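Local coordinates for protein 2-oxoglutarate carboxylase small subunit (Hydrogenobacter thermophilus, PDB 7KCT) that is the small subunit of a carboxylase with the three-part biotin carboxylase fold, built round an ATP-grasp domain, and binds ADP and magnesium, at residues A[235-240]-A[246-251]; A[308-313]-A[396-401]; A[341-346]-A[405-410]. One frame throughout, in Å; residues are numbered along the deposited sequence.

Contact 1. Residues A[235-240]-A[246-251]; sequences RDCSIQ and LVEIAP. With ADP (adenosine-5'-diphosphate), chain C.
Within the ATP-grasp part of the chain, strand 229-236 meets strand 244-250, with the short strand 240-241 between them in the chain, and Asp236 and Ile249 form one antiparallel hydrogen-bonded pair there. Asp236 N donates to Ile249 O (2.9 Å), and Ile249 N returns a bond to Asp236 O (3.0 Å). Beyond this pair the backbones separate, and a water in the gap donates to Asp236 O and Val247 O and accepts from Ile239 N. The chains meet again where Leu246 N donates to Ile239 O at 3.0 Å. Asp236 directs its carboxylate along its own chain, CG lying beside the carbonyl carbon (chi1 -173°): OD1 takes both Ser238 N, an Asx turn, and Ser238 OG (2.7 Å), while OD2 is salt-bridged to Lys215. On one side Cys237 SG lies against Glu248 CG (3.7 Å); on the other, Ile239 CB meets Val247 CB. The Gln240 amide points at the ribose hydroxyls of ADP: OE1 accepts from O2' (2.9 Å) and NE2 donates to O3' (3.1 Å). A nearly straight bond from Gln240 NE2 to Cys237 O (3.1 Å, 169°) fixes the amide flip, presenting OE1 to O2' as an acceptor.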
loop_
_atom_site.group_PDB
_atom_site.type_symbol
_atom_site.label_atom_id
_atom_site.label_comp_id
_atom_site.label_asym_id
_atom_site.label_seq_id
_atom_site.Cartn_x
_atom_site.Cartn_y
_atom_site.Cartn_z
ATOM N N ARG A 235 15.308 -7.240 12.008
ATOM C CA ARG A 235 15.351 -7.190 10.559
ATOM C C ARG A 235 16.701 -7.711 10.112
ATOM O O ARG A 235 17.724 -7.454 10.753
ATOM C CB ARG A 235 15.181 -5.769 10.053
ATOM C CG ARG A 235 13.970 -5.044 10.623
ATOM C CD ARG A 235 13.953 -3.604 10.044
ATOM N NE ARG A 235 14.803 -2.636 10.754
ATOM C CZ ARG A 235 14.394 -1.797 11.717
ATOM N NH1 ARG A 235 13.143 -1.793 12.144
ATOM N NH2 ARG A 235 15.253 -0.924 12.232
ATOM N N ASP A 236 16.711 -8.384 8.977
ATOM C CA ASP A 236 17.948 -8.789 8.314
ATOM C C ASP A 236 18.261 -7.825 7.172
ATOM O O ASP A 236 17.527 -7.761 6.181
ATOM C CB ASP A 236 17.805 -10.221 7.809
ATOM C CG ASP A 236 19.106 -10.773 7.264
ATOM O OD1 ASP A 236 19.946 -9.969 6.805
ATOM O OD2 ASP A 236 19.271 -12.014 7.274
ATOM N N CYS A 237 19.352 -7.093 7.303
ATOM C CA CYS A 237 19.772 -6.091 6.342
ATOM C C CYS A 237 21.129 -6.447 5.737
ATOM O O CYS A 237 21.932 -5.572 5.430
ATOM C CB CYS A 237 19.793 -4.713 7.006
ATOM S SG CYS A 237 18.258 -4.367 7.935
ATOM N N SER A 238 21.369 -7.739 5.475
ATOM C CA SER A 238 22.700 -8.177 5.044
ATOM C C SER A 238 23.040 -7.735 3.629
ATOM O O SER A 238 24.200 -7.408 3.346
ATOM C CB SER A 238 22.821 -9.697 5.150
ATOM O OG SER A 238 22.608 -10.084 6.482
ATOM N N ILE A 239 22.066 -7.714 2.720
ATOM C CA ILE A 239 22.376 -7.377 1.327
ATOM C C ILE A 239 22.778 -5.912 1.221
ATOM O O ILE A 239 21.937 -5.012 1.362
ATOM C CB ILE A 239 21.206 -7.702 0.393
ATOM C CG1 ILE A 239 20.961 -9.211 0.481
ATOM C CG2 ILE A 239 21.564 -7.298 -1.007
ATOM C CD1 ILE A 239 19.794 -9.770 -0.254
ATOM N N GLN A 240 24.044 -5.683 0.852
ATOM C CA GLN A 240 24.655 -4.379 0.969
ATOM C C GLN A 240 25.604 -4.082 -0.175
ATOM O O GLN A 240 26.149 -4.976 -0.819
ATOM C CB GLN A 240 25.454 -4.251 2.283
ATOM C CG GLN A 240 24.631 -4.346 3.513
ATOM C CD GLN A 240 25.471 -4.355 4.784
ATOM O OE1 GLN A 240 26.634 -3.935 4.794
ATOM N NE2 GLN A 240 24.877 -4.837 5.860
ATOM N N LEU A 246 20.612 -2.300 0.962
ATOM C CA LEU A 246 19.841 -2.259 -0.277
ATOM C C LEU A 246 18.536 -3.012 -0.166
ATOM O O LEU A 246 17.509 -2.571 -0.710
ATOM C CB LEU A 246 20.666 -2.858 -1.411
ATOM C CG LEU A 246 20.254 -2.757 -2.862
ATOM C CD1 LEU A 246 20.253 -1.314 -3.276
ATOM C CD2 LEU A 246 21.272 -3.626 -3.662
ATOM N N VAL A 247 18.551 -4.142 0.529
ATOM C CA VAL A 247 17.380 -4.969 0.721
ATOM C C VAL A 247 17.282 -5.339 2.190
ATOM O O VAL A 247 18.240 -5.833 2.785
ATOM C CB VAL A 247 17.435 -6.250 -0.135
ATOM C CG1 VAL A 247 16.209 -7.117 0.204
ATOM C CG2 VAL A 247 17.554 -5.919 -1.660
ATOM N N GLU A 248 16.109 -5.204 2.734
ATOM C CA GLU A 248 15.868 -5.485 4.138
ATOM C C GLU A 248 14.635 -6.346 4.298
ATOM O O GLU A 248 13.624 -6.141 3.613
ATOM C CB GLU A 248 15.705 -4.137 4.897
ATOM C CG GLU A 248 16.863 -3.165 4.718
ATOM C CD GLU A 248 16.573 -1.988 3.766
ATOM O OE1 GLU A 248 15.503 -1.935 3.104
ATOM O OE2 GLU A 248 17.426 -1.074 3.727
ATOM N N ILE A 249 14.691 -7.312 5.228
ATOM C CA ILE A 249 13.539 -8.160 5.472
ATOM C C ILE A 249 13.236 -8.217 6.964
ATOM O O ILE A 249 14.118 -8.087 7.810
ATOM C CB ILE A 249 13.726 -9.598 4.925
ATOM C CG1 ILE A 249 14.748 -10.345 5.766
ATOM C CG2 ILE A 249 14.273 -9.596 3.471
ATOM C CD1 ILE A 249 14.930 -11.856 5.443
ATOM N N ALA A 250 11.995 -8.566 7.272
ATOM C CA ALA A 250 11.547 -8.741 8.646
ATOM C C ALA A 250 10.493 -9.834 8.674
ATOM O O ALA A 250 9.666 -9.922 7.747
ATOM C CB ALA A 250 10.962 -7.450 9.259
ATOM N N PRO A 251 10.545 -10.745 9.674
ATOM C CA PRO A 251 11.673 -10.890 10.620
ATOM C C PRO A 251 12.878 -11.420 9.838
ATOM O O PRO A 251 12.737 -11.699 8.653
ATOM C CB PRO A 251 11.150 -11.905 11.658
ATOM C CG PRO A 251 10.156 -12.758 10.859
ATOM C CD PRO A 251 9.501 -11.759 9.880
HETATM P PB ADP C . 27.939 2.248 9.812
HETATM O O1B ADP C . 28.595 2.947 8.673
HETATM O O2B ADP C . 26.678 1.426 9.754
HETATM O O3B ADP C . 28.077 2.956 11.146
HETATM P PA ADP C . 28.485 -0.230 11.020
HETATM O O1A ADP C . 27.076 -0.635 11.267
HETATM O O2A ADP C . 29.510 -0.596 12.082
HETATM O O3A ADP C . 29.138 0.921 10.185
HETATM O "O5'" ADP C . 28.901 -1.708 9.941
HETATM C "C5'" ADP C . 28.828 -1.428 8.496
HETATM C "C4'" ADP C . 28.607 -2.759 7.895
HETATM O "O4'" ADP C . 29.935 -3.331 7.854
HETATM C "C3'" ADP C . 27.757 -3.641 8.730
HETATM O "O3'" ADP C . 26.406 -3.636 8.254
HETATM C "C2'" ADP C . 28.365 -4.982 8.324
HETATM O "O2'" ADP C . 28.003 -5.357 6.940
HETATM C "C1'" ADP C . 29.838 -4.700 8.237
HETATM N N9 ADP C . 30.516 -4.941 9.534
HETATM C C8 ADP C . 30.605 -4.115 10.663
HETATM N N7 ADP C . 31.348 -4.697 11.640
HETATM C C5 ADP C . 31.710 -5.944 11.127
HETATM C C6 ADP C . 32.476 -7.013 11.658
HETATM N N6 ADP C . 32.992 -6.919 12.912
HETATM N N1 ADP C . 32.665 -8.158 10.955
HETATM C C2 ADP C . 32.122 -8.152 9.713
HETATM N N3 ADP C . 31.393 -7.220 9.077
HETATM C C4 ADP C . 31.204 -6.104 9.826
HETATM O O HOH W 1 19.269 -8.216 3.544
#

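Contact 2. Residues A[308-313]-A[396-401]; sequences TEMITG and KLIVWA
Met310, on the last full turn of helix 305-312, drops its side chain between Ile398 and Trp400, two residues that point to the same side of strand 393-401 with Val399 turned away between them. The helix and strand segments run nearly parallel, 20° apart, with their axes 8.8 Å from each other at the closest. The methionine is folded instead of extended: chi2 and chi3 are both bent (-73° and -83°), which curls the chain so that two of its atoms serve two different neighbours. CG rests on the CG2 branch of Ile398 at 3.8 Å, and the terminal methyl CE comes down on Trp400 CB, also at 3.8 Å. The tip of Met310 thus sits at the root of the tryptophan side chain and not on the indole. The indole itself swings out from the strand and brings its five-membered ring beside the helix backbone, where CD1 lies 3.6 Å from Met310 O. Ile311 adds a second, smaller bump, its CG2 reaching the edge of the same ring, 4.2 Å from CD1, while CD1 of its own longer branch packs instead toward Pro251. No hydrogen bond crosses between the two segments; Trp400 NE1 finds its acceptor in Asn339 O. Around this helix-on-strand packing, Ser342 of strand 341-351 and Arg375 of strand 374-378 also touch Met310, while Phe338 packs on Ile311, so the C-terminal end of helix 305-312 is seated on strands 341-351 and 393-401.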
loop_
_atom_site.group_PDB
_atom_site.type_symbol
_atom_site.label_atom_id
_atom_site.label_comp_id
_atom_site.label_asym_id
_atom_site.label_seq_id
_atom_site.Cartn_x
_atom_site.Cartn_y
_atom_site.Cartn_z
ATOM N N THR A 308 9.302 -3.499 9.623
ATOM C CA THR A 308 8.884 -3.823 10.984
ATOM C C THR A 308 7.450 -3.416 11.241
ATOM O O THR A 308 6.712 -4.136 11.933
ATOM C CB THR A 308 9.817 -3.155 11.990
ATOM O OG1 THR A 308 11.154 -3.671 11.811
ATOM C CG2 THR A 308 9.264 -3.417 13.432
ATOM N N GLU A 309 7.021 -2.267 10.688
ATOM C CA GLU A 309 5.625 -1.859 10.816
ATOM C C GLU A 309 4.690 -2.841 10.145
ATOM O O GLU A 309 3.576 -3.094 10.637
ATOM C CB GLU A 309 5.406 -0.453 10.232
ATOM C CG GLU A 309 6.273 0.609 10.818
ATOM C CD GLU A 309 6.011 1.989 10.180
ATOM O OE1 GLU A 309 5.626 2.089 8.986
ATOM O OE2 GLU A 309 6.155 2.993 10.899
ATOM N N MET A 310 5.110 -3.431 9.033
ATOM C CA MET A 310 4.182 -4.325 8.343
ATOM C C MET A 310 3.959 -5.646 9.097
ATOM O O MET A 310 2.904 -6.244 8.962
ATOM C CB MET A 310 4.669 -4.632 6.932
ATOM C CG MET A 310 5.041 -3.381 6.138
ATOM S SD MET A 310 3.574 -2.484 5.644
ATOM C CE MET A 310 3.270 -3.487 4.190
ATOM N N ILE A 311 4.956 -6.168 9.817
ATOM C CA ILE A 311 4.758 -7.448 10.478
ATOM C C ILE A 311 4.206 -7.304 11.891
ATOM O O ILE A 311 3.654 -8.282 12.432
ATOM C CB ILE A 311 6.048 -8.292 10.521
ATOM C CG1 ILE A 311 7.152 -7.623 11.355
ATOM C CG2 ILE A 311 6.553 -8.616 9.086
ATOM C CD1 ILE A 311 8.406 -8.545 11.539
ATOM N N THR A 312 4.381 -6.141 12.519
ATOM C CA THR A 312 3.878 -5.910 13.876
ATOM C C THR A 312 2.588 -5.122 13.938
ATOM O O THR A 312 1.885 -5.198 14.953
ATOM C CB THR A 312 4.884 -5.151 14.749
ATOM O OG1 THR A 312 5.102 -3.810 14.253
ATOM C CG2 THR A 312 6.224 -5.888 14.828
ATOM N N GLY A 313 2.307 -4.302 12.920
ATOM C CA GLY A 313 1.211 -3.356 12.941
ATOM C C GLY A 313 1.458 -2.087 13.746
ATOM O O GLY A 313 0.531 -1.295 13.916
ATOM N N LYS A 396 11.157 3.758 -1.712
ATOM C CA LYS A 396 11.256 2.478 -1.011
ATOM C C LYS A 396 10.026 1.693 -1.400
ATOM O O LYS A 396 8.896 2.194 -1.273
ATOM C CB LYS A 396 11.326 2.640 0.506
ATOM C CG LYS A 396 12.367 3.654 0.934
ATOM C CD LYS A 396 12.621 3.686 2.447
ATOM C CE LYS A 396 11.415 4.172 3.240
ATOM N NZ LYS A 396 11.852 4.852 4.487
ATOM N N LEU A 397 10.229 0.519 -1.953
ATOM C CA LEU A 397 9.135 -0.385 -2.256
ATOM C C LEU A 397 9.063 -1.428 -1.148
ATOM O O LEU A 397 10.053 -2.108 -0.887
ATOM C CB LEU A 397 9.351 -1.044 -3.607
ATOM C CG LEU A 397 8.287 -1.968 -4.140
ATOM C CD1 LEU A 397 7.019 -1.195 -4.178
ATOM C CD2 LEU A 397 8.795 -2.429 -5.528
ATOM N N ILE A 398 7.909 -1.553 -0.498
ATOM C CA ILE A 398 7.744 -2.462 0.640
ATOM C C ILE A 398 6.618 -3.413 0.348
ATOM O O ILE A 398 5.557 -2.980 -0.119
ATOM C CB ILE A 398 7.451 -1.700 1.941
ATOM C CG1 ILE A 398 8.567 -0.713 2.207
ATOM C CG2 ILE A 398 7.262 -2.695 3.122
ATOM C CD1 ILE A 398 8.110 0.714 2.188
ATOM N N VAL A 399 6.824 -4.710 0.609
ATOM C CA VAL A 399 5.750 -5.665 0.430
ATOM C C VAL A 399 5.584 -6.487 1.692
ATOM O O VAL A 399 6.469 -6.550 2.554
ATOM C CB VAL A 399 5.906 -6.618 -0.788
ATOM C CG1 VAL A 399 6.180 -5.813 -2.045
ATOM C CG2 VAL A 399 6.983 -7.738 -0.564
ATOM N N TRP A 400 4.408 -7.089 1.802
ATOM C CA TRP A 400 4.077 -7.979 2.914
ATOM C C TRP A 400 3.363 -9.208 2.363
ATOM O O TRP A 400 2.581 -9.095 1.417
ATOM C CB TRP A 400 3.172 -7.288 3.989
ATOM C CG TRP A 400 2.757 -8.279 5.112
ATOM C CD1 TRP A 400 3.414 -8.510 6.277
ATOM C CD2 TRP A 400 1.624 -9.148 5.121
ATOM N NE1 TRP A 400 2.754 -9.476 7.027
ATOM C CE2 TRP A 400 1.660 -9.893 6.317
ATOM C CE3 TRP A 400 0.565 -9.352 4.241
ATOM C CZ2 TRP A 400 0.700 -10.848 6.626
ATOM C CZ3 TRP A 400 -0.369 -10.290 4.544
ATOM C CH2 TRP A 400 -0.304 -11.025 5.733
ATOM N N ALA A 401 3.616 -10.379 2.956
ATOM C CA ALA A 401 2.829 -11.571 2.647
ATOM C C ALA A 401 2.839 -12.498 3.854
ATOM O O ALA A 401 3.695 -12.370 4.732
ATOM C CB ALA A 401 3.387 -12.320 1.438
#

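Contact 3. Residues A[341-346]-A[405-410]; sequences YSIECR and EVAVDR. With ADP (adenosine-5'-diphosphate), chain D.
Ile343 reaches from its strand to the helix with the end of its longer branch: CD1 lies 3.9 Å from Ala407 CB and 3.9 Å from Val408 CG2, and it also presses on the backbone joining those residues, 3.8 Å from Val408 N. Its chain is extended at chi2 (175°), which carries the methyl out to the helix. Tyr341, two residues earlier on the same side of the strand, meets Ala407 with its CB and not its ring (CB to CB 4.3 Å). The small side chain of Ala407 is consistent with the close approach of the segment axes, 8.0 Å at 30°. This is a helix laid on a face of the antiparallel sheet in the biotin carboxylase C-terminal domain, and Trp404 and Met411 of helix 404-417 extend the apolar patch round Ile343. Farther along the strand, on the side away from the helix, Arg346 stretches to the diphosphate of ADP. NH2 donates to the bridging O3A (2.9 Å), and NH1 to O1A (3.1 Å, 161°). In a second shell, Glu248 and Glu304 flank the guanidinium. One turn further along the helix from Val406, Arg410 gives NH1 to Trp400 O and pairs NH2 with Glu32 of the second subunit.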
loop_
_atom_site.group_PDB
_atom_site.type_symbol
_atom_site.label_atom_id
_atom_site.label_comp_id
_atom_site.label_asym_id
_atom_site.label_seq_id
_atom_site.Cartn_x
_atom_site.Cartn_y
_atom_site.Cartn_z
ATOM N N TYR A 341 5.786 -11.924 6.677
ATOM C CA TYR A 341 7.085 -11.522 6.177
ATOM C C TYR A 341 6.941 -10.278 5.316
ATOM O O TYR A 341 5.985 -10.170 4.557
ATOM C CB TYR A 341 7.704 -12.642 5.329
ATOM C CG TYR A 341 8.107 -13.854 6.105
ATOM C CD1 TYR A 341 7.214 -14.886 6.322
ATOM C CD2 TYR A 341 9.380 -13.959 6.643
ATOM C CE1 TYR A 341 7.584 -16.001 7.053
ATOM C CE2 TYR A 341 9.756 -15.068 7.386
ATOM C CZ TYR A 341 8.852 -16.076 7.597
ATOM O OH TYR A 341 9.222 -17.180 8.330
ATOM N N SER A 342 7.924 -9.390 5.401
ATOM C CA SER A 342 7.951 -8.132 4.691
ATOM C C SER A 342 9.348 -7.902 4.159
ATOM O O SER A 342 10.338 -8.223 4.820
ATOM C CB SER A 342 7.483 -7.003 5.625
ATOM O OG SER A 342 7.628 -5.733 5.012
ATOM N N ILE A 343 9.424 -7.349 2.960
ATOM C CA ILE A 343 10.668 -7.069 2.281
ATOM C C ILE A 343 10.592 -5.634 1.789
ATOM O O ILE A 343 9.557 -5.211 1.259
ATOM C CB ILE A 343 10.892 -8.037 1.093
ATOM C CG1 ILE A 343 10.794 -9.501 1.504
ATOM C CG2 ILE A 343 12.252 -7.841 0.472
ATOM C CD1 ILE A 343 10.903 -10.495 0.315
ATOM N N GLU A 344 11.695 -4.909 1.931
ATOM C CA GLU A 344 11.877 -3.575 1.421
ATOM C C GLU A 344 13.060 -3.552 0.470
ATOM O O GLU A 344 14.149 -4.039 0.794
ATOM C CB GLU A 344 12.103 -2.551 2.565
ATOM C CG GLU A 344 12.669 -1.182 2.068
ATOM C CD GLU A 344 12.797 -0.121 3.170
ATOM O OE1 GLU A 344 13.920 0.257 3.609
ATOM O OE2 GLU A 344 11.747 0.381 3.583
ATOM N N CYS A 345 12.880 -2.893 -0.662
ATOM C CA CYS A 345 13.954 -2.660 -1.604
ATOM C C CYS A 345 14.130 -1.162 -1.779
ATOM O O CYS A 345 13.148 -0.438 -1.948
ATOM C CB CYS A 345 13.696 -3.345 -2.935
ATOM S SG CYS A 345 13.624 -5.143 -2.881
ATOM N N ARG A 346 15.377 -0.707 -1.707
ATOM C CA ARG A 346 15.702 0.691 -1.945
ATOM C C ARG A 346 15.842 0.890 -3.432
ATOM O O ARG A 346 16.658 0.210 -4.075
ATOM C CB ARG A 346 16.986 1.094 -1.236
ATOM C CG ARG A 346 16.924 0.761 0.228
ATOM C CD ARG A 346 17.883 1.619 0.973
ATOM N NE ARG A 346 17.958 1.255 2.382
ATOM C CZ ARG A 346 18.703 1.924 3.238
ATOM N NH1 ARG A 346 19.388 2.973 2.785
ATOM N NH2 ARG A 346 18.797 1.533 4.508
ATOM N N GLU A 405 8.032 -17.065 0.565
ATOM C CA GLU A 405 8.069 -17.250 -0.886
ATOM C C GLU A 405 7.080 -16.327 -1.607
ATOM O O GLU A 405 7.350 -15.868 -2.714
ATOM C CB GLU A 405 7.756 -18.718 -1.247
ATOM C CG GLU A 405 8.787 -19.757 -0.811
ATOM C CD GLU A 405 8.695 -20.165 0.663
ATOM O OE1 GLU A 405 7.683 -19.852 1.355
ATOM O OE2 GLU A 405 9.664 -20.808 1.131
ATOM N N VAL A 406 5.907 -16.106 -1.019
ATOM C CA VAL A 406 4.916 -15.200 -1.589
ATOM C C VAL A 406 5.407 -13.765 -1.496
ATOM O O VAL A 406 5.115 -12.945 -2.374
ATOM C CB VAL A 406 3.562 -15.410 -0.879
ATOM C CG1 VAL A 406 2.435 -14.545 -1.530
ATOM C CG2 VAL A 406 3.238 -16.939 -0.844
ATOM N N ALA A 407 6.158 -13.438 -0.433
ATOM C CA ALA A 407 6.699 -12.095 -0.293
ATOM C C ALA A 407 7.726 -11.821 -1.376
ATOM O O ALA A 407 7.726 -10.746 -1.991
ATOM C CB ALA A 407 7.318 -11.930 1.101
ATOM N N VAL A 408 8.595 -12.794 -1.643
ATOM C CA VAL A 408 9.559 -12.669 -2.733
ATOM C C VAL A 408 8.847 -12.491 -4.077
ATOM O O VAL A 408 9.218 -11.620 -4.883
ATOM C CB VAL A 408 10.490 -13.895 -2.751
ATOM C CG1 VAL A 408 11.443 -13.803 -3.931
ATOM C CG2 VAL A 408 11.282 -14.003 -1.453
ATOM N N ASP A 409 7.844 -13.339 -4.345
ATOM C CA ASP A 409 7.091 -13.273 -5.601
ATOM C C ASP A 409 6.371 -11.935 -5.723
ATOM O O ASP A 409 6.409 -11.283 -6.778
ATOM C CB ASP A 409 6.065 -14.412 -5.675
ATOM C CG ASP A 409 6.691 -15.820 -5.682
ATOM O OD1 ASP A 409 7.830 -16.014 -6.159
ATOM O OD2 ASP A 409 6.007 -16.756 -5.238
ATOM N N ARG A 410 5.809 -11.459 -4.611
ATOM C CA ARG A 410 5.105 -10.186 -4.626
ATOM C C ARG A 410 6.063 -9.036 -4.900
ATOM O O ARG A 410 5.722 -8.104 -5.633
ATOM C CB ARG A 410 4.382 -9.981 -3.291
ATOM C CG ARG A 410 3.701 -8.630 -3.136
ATOM C CD ARG A 410 2.647 -8.784 -2.016
ATOM N NE ARG A 410 1.546 -9.577 -2.549
ATOM C CZ ARG A 410 0.693 -10.306 -1.840
ATOM N NH1 ARG A 410 0.820 -10.419 -0.526
ATOM N NH2 ARG A 410 -0.268 -10.957 -2.469
HETATM P PB ADP D . 19.835 3.443 7.867
HETATM O O1B ADP D . 18.672 4.335 8.259
HETATM O O2B ADP D . 19.715 1.935 7.873
HETATM O O3B ADP D . 21.189 3.949 8.252
HETATM P PA ADP D . 21.318 4.446 5.552
HETATM O O1A ADP D . 21.348 4.891 4.129
HETATM O O2A ADP D . 22.564 4.105 6.349
HETATM O O3A ADP D . 20.073 3.589 6.035
HETATM O "O5'" ADP D . 21.038 6.225 6.356
HETATM C "C5'" ADP D . 20.388 7.164 5.399
HETATM C "C4'" ADP D . 20.999 8.489 5.355
HETATM O "O4'" ADP D . 21.657 8.897 6.534
HETATM C "C3'" ADP D . 22.094 8.312 4.152
HETATM O "O3'" ADP D . 22.125 9.436 3.451
HETATM C "C2'" ADP D . 23.342 8.066 5.087
HETATM O "O2'" ADP D . 24.485 8.545 4.550
HETATM C "C1'" ADP D . 22.950 9.093 6.191
HETATM N N9 ADP D . 23.560 8.817 7.556
HETATM C C8 ADP D . 23.555 7.619 8.313
HETATM N N7 ADP D . 24.222 7.729 9.493
HETATM C C5 ADP D . 24.633 9.044 9.521
HETATM C C6 ADP D . 25.371 9.755 10.488
HETATM N N6 ADP D . 25.792 9.136 11.647
HETATM N N1 ADP D . 25.674 11.080 10.287
HETATM C C2 ADP D . 25.231 11.605 9.083
HETATM N N3 ADP D . 24.523 11.051 8.067
HETATM C C4 ADP D . 24.232 9.742 8.334
#

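In the fold
All three contacts reach one antiparallel sheet, in which strand 341-351 lies between 244-250 and 393-401. Contacts 1 and 3, with centres 11 Å apart, join where Glu248 O accepts from Glu344 N (2.8 Å) and Glu248 OE2 is salt-bridged to Arg346 NE (2.7 Å), so Glu248 links them through both backbone and side chain. They serve different nucleotides: Gln240 of contact 1 holds one ADP, Arg346 of contact 3 the other. Contact 2 stands 9 Å from contact 3, centre to centre, linked by Val399 N to Ile343 O (2.9 Å). A hydrogen bond from Arg235 NH1 to Thr308 OG1 (2.8 Å) ties contact 1 to contact 2, whose Ile398 side chain is about 13 Å from ADP.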